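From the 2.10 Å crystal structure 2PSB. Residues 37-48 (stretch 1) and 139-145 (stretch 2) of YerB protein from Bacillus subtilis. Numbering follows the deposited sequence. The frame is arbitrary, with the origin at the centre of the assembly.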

# COMPACT_ATOMS: atom_id res chain seq x y z
N VAL A 37 -0.24 2.05 -7.09
CA VAL A 37 -1.52 1.80 -7.73
C VAL A 37 -2.52 2.96 -7.66
O VAL A 37 -2.82 3.50 -6.59
CB VAL A 37 -2.17 0.52 -7.15
CG1 VAL A 37 -3.53 0.27 -7.79
CG2 VAL A 37 -1.26 -0.68 -7.39
N ASN A 38 -3.00 3.31 -8.85
CA ASN A 38 -3.98 4.38 -9.09
C ASN A 38 -5.24 4.17 -8.22
O ASN A 38 -5.84 3.10 -8.23
CB ASN A 38 -4.36 4.32 -10.57
CG ASN A 38 -4.97 5.62 -11.10
OD1 ASN A 38 -5.06 5.80 -12.32
ND2 ASN A 38 -5.39 6.50 -10.22
N ASN A 39 -5.62 5.18 -7.44
CA ASN A 39 -6.84 5.04 -6.66
C ASN A 39 -7.84 6.14 -7.01
O ASN A 39 -8.71 6.51 -6.22
CB ASN A 39 -6.56 5.04 -5.16
CG ASN A 39 -7.81 4.76 -4.34
OD1 ASN A 39 -8.57 3.83 -4.65
ND2 ASN A 39 -8.03 5.54 -3.30
N HIS A 40 -7.70 6.69 -8.22
CA HIS A 40 -8.62 7.70 -8.70
C HIS A 40 -9.90 6.92 -8.98
O HIS A 40 -9.83 5.79 -9.47
CB HIS A 40 -8.10 8.34 -9.99
CG HIS A 40 -9.05 9.33 -10.60
ND1 HIS A 40 -10.20 8.96 -11.25
CD2 HIS A 40 -9.02 10.68 -10.63
CE1 HIS A 40 -10.84 10.04 -11.67
NE2 HIS A 40 -10.15 11.10 -11.30
N PRO A 41 -11.07 7.50 -8.69
CA PRO A 41 -12.35 6.82 -8.92
C PRO A 41 -12.43 5.99 -10.20
O PRO A 41 -12.93 4.86 -10.18
CB PRO A 41 -13.35 7.97 -8.90
CG PRO A 41 -12.76 8.89 -7.86
CD PRO A 41 -11.28 8.89 -8.21
N LYS A 42 -11.93 6.54 -11.31
CA LYS A 42 -11.95 5.84 -12.60
C LYS A 42 -11.04 4.63 -12.71
O LYS A 42 -11.13 3.87 -13.67
CB LYS A 42 -11.61 6.82 -13.73
CG LYS A 42 -12.80 7.62 -14.29
CD LYS A 42 -13.87 6.68 -14.85
CE LYS A 42 -15.04 7.44 -15.48
NZ LYS A 42 -14.69 8.00 -16.82
N ALA A 43 -10.18 4.43 -11.72
CA ALA A 43 -9.24 3.30 -11.74
C ALA A 43 -9.77 2.08 -10.99
O ALA A 43 -9.13 1.02 -10.99
CB ALA A 43 -7.90 3.73 -11.14
N ARG A 44 -10.93 2.22 -10.37
CA ARG A 44 -11.54 1.14 -9.58
C ARG A 44 -12.51 0.32 -10.40
O ARG A 44 -13.25 0.87 -11.22
CB ARG A 44 -12.26 1.75 -8.38
CG ARG A 44 -11.43 2.80 -7.65
CD ARG A 44 -12.27 3.58 -6.66
NE ARG A 44 -11.51 4.67 -6.07
CZ ARG A 44 -12.03 5.67 -5.38
NH1 ARG A 44 -13.35 5.74 -5.18
NH2 ARG A 44 -11.24 6.61 -4.88
N PRO A 45 -12.52 -1.01 -10.22
CA PRO A 45 -11.66 -1.74 -9.28
C PRO A 45 -10.29 -1.99 -9.91
O PRO A 45 -10.18 -2.14 -11.12
CB PRO A 45 -12.44 -3.04 -9.07
CG PRO A 45 -12.99 -3.29 -10.43
CD PRO A 45 -13.47 -1.92 -10.87
N GLN A 46 -9.25 -2.04 -9.08
CA GLN A 46 -7.90 -2.27 -9.55
C GLN A 46 -7.65 -3.76 -9.70
O GLN A 46 -8.50 -4.59 -9.36
CB GLN A 46 -6.90 -1.66 -8.57
CG GLN A 46 -7.05 -0.14 -8.39
CD GLN A 46 -7.98 0.24 -7.23
OE1 GLN A 46 -8.92 -0.49 -6.90
NE2 GLN A 46 -7.72 1.40 -6.64
N SER A 47 -6.47 -4.11 -10.22
CA SER A 47 -6.09 -5.51 -10.41
C SER A 47 -4.94 -5.93 -9.48
O SER A 47 -3.95 -5.19 -9.34
CB SER A 47 -5.67 -5.76 -11.86
OG SER A 47 -6.76 -5.59 -12.75
N GLY A 48 -5.09 -7.09 -8.85
CA GLY A 48 -4.05 -7.63 -7.98
C GLY A 48 -3.98 -7.25 -6.51
O GLY A 48 -3.12 -7.76 -5.80
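Stretch 2 (139-145) PPHNSYT

Stretch 2 meets stretch 1 chiefly through two residues, His 141 and Tyr 144. It enters as a loop and becomes a strand at Ser 143. The register runs the same way along both stretches: the CA of His 141 lies 5.4 Å from the CA of Ala 43, and three residues later the CA of Tyr 144 is 8.6 Å from the CA of Ser 47; the backbones are farther apart at the second site, where the Tyr 144 side chain reaches across.

Pro 139 is out of reach. Pro 140, joined to it by a cis peptide bond, adds little. His 141 carries most of the contact. Its CB points toward stretch 1, and with chi1 in m (-54°) and chi2 at -58° the imidazole forms an offset stack on the ring of His 40, centroids 4.3 Å apart and planes at 25°; His 141 CE1 comes within 3.5 Å of His 40 CG, over one face of that ring. The receiving ring is itself steadied from within stretch 1, where Lys 42 N donates to His 40 ND1 at 3.0 Å, tying it to the 3-10 segment. That segment also supplies Lys 42 CB, 3.7 Å from His 141 CD2, and Ala 43 CB, 4.5 Å from His 141 CB.

Asn 142 then turns its CB away, and Ser 143 makes no contact. Tyr 144 sets off sideways, but its chi1 of -60° (m) brings the ring nearer, with CE2 3.8 Å from Ser 47 OG. A single water completes this site, 2.8 Å from Tyr 144 OH, and donates hydrogen bonds to Pro 45 O at 2.7 Å and Ser 47 OG at 3.1 Å. Thr 145 is again out of reach.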

# COMPACT_ATOMS: atom_id res chain seq x y z
N PRO A 139 -6.60 6.78 -20.92
CA PRO A 139 -5.45 7.29 -20.17
C PRO A 139 -5.93 8.38 -19.22
O PRO A 139 -6.89 9.08 -19.51
CB PRO A 139 -4.53 7.84 -21.26
CG PRO A 139 -4.86 7.02 -22.44
CD PRO A 139 -6.38 6.93 -22.36
N PRO A 140 -5.25 8.54 -18.07
CA PRO A 140 -4.09 7.76 -17.64
C PRO A 140 -4.44 6.75 -16.55
O PRO A 140 -3.68 6.56 -15.62
CB PRO A 140 -3.15 8.83 -17.14
CG PRO A 140 -4.08 9.76 -16.44
CD PRO A 140 -5.30 9.84 -17.37
N HIS A 141 -5.61 6.13 -16.69
CA HIS A 141 -6.09 5.14 -15.72
C HIS A 141 -6.17 3.78 -16.39
O HIS A 141 -6.84 2.86 -15.91
CB HIS A 141 -7.50 5.53 -15.22
CG HIS A 141 -7.59 6.92 -14.67
ND1 HIS A 141 -6.81 7.36 -13.62
CD2 HIS A 141 -8.36 7.98 -15.03
CE1 HIS A 141 -7.09 8.63 -13.36
NE2 HIS A 141 -8.03 9.03 -14.21
N ASN A 142 -5.47 3.63 -17.52
CA ASN A 142 -5.51 2.38 -18.26
C ASN A 142 -4.14 1.70 -18.38
O ASN A 142 -3.95 0.83 -19.22
CB ASN A 142 -6.11 2.63 -19.64
CG ASN A 142 -5.16 3.40 -20.57
OD1 ASN A 142 -4.38 4.26 -20.13
ND2 ASN A 142 -5.24 3.11 -21.85
N SER A 143 -3.21 2.08 -17.52
CA SER A 143 -1.85 1.54 -17.54
C SER A 143 -1.57 0.37 -16.58
O SER A 143 -1.60 0.54 -15.36
CB SER A 143 -0.88 2.70 -17.28
OG SER A 143 0.44 2.22 -17.14
N TYR A 144 -1.31 -0.80 -17.14
CA TYR A 144 -1.03 -2.00 -16.35
C TYR A 144 0.26 -2.72 -16.73
O TYR A 144 0.87 -2.46 -17.77
CB TYR A 144 -2.14 -3.04 -16.52
CG TYR A 144 -3.52 -2.60 -16.11
CD1 TYR A 144 -4.29 -1.78 -16.93
CD2 TYR A 144 -4.05 -2.99 -14.88
CE1 TYR A 144 -5.56 -1.36 -16.55
CE2 TYR A 144 -5.31 -2.58 -14.47
CZ TYR A 144 -6.06 -1.76 -15.31
OH TYR A 144 -7.30 -1.33 -14.91
N THR A 145 0.66 -3.65 -15.86
CA THR A 145 1.81 -4.52 -16.09
C THR A 145 1.46 -5.83 -15.40
O THR A 145 0.33 -6.00 -14.95
CB THR A 145 3.13 -3.98 -15.52
OG1 THR A 145 4.18 -4.88 -15.88
CG2 THR A 145 3.07 -3.87 -14.01
O HOH W 1 -8.40 -3.02 -13.00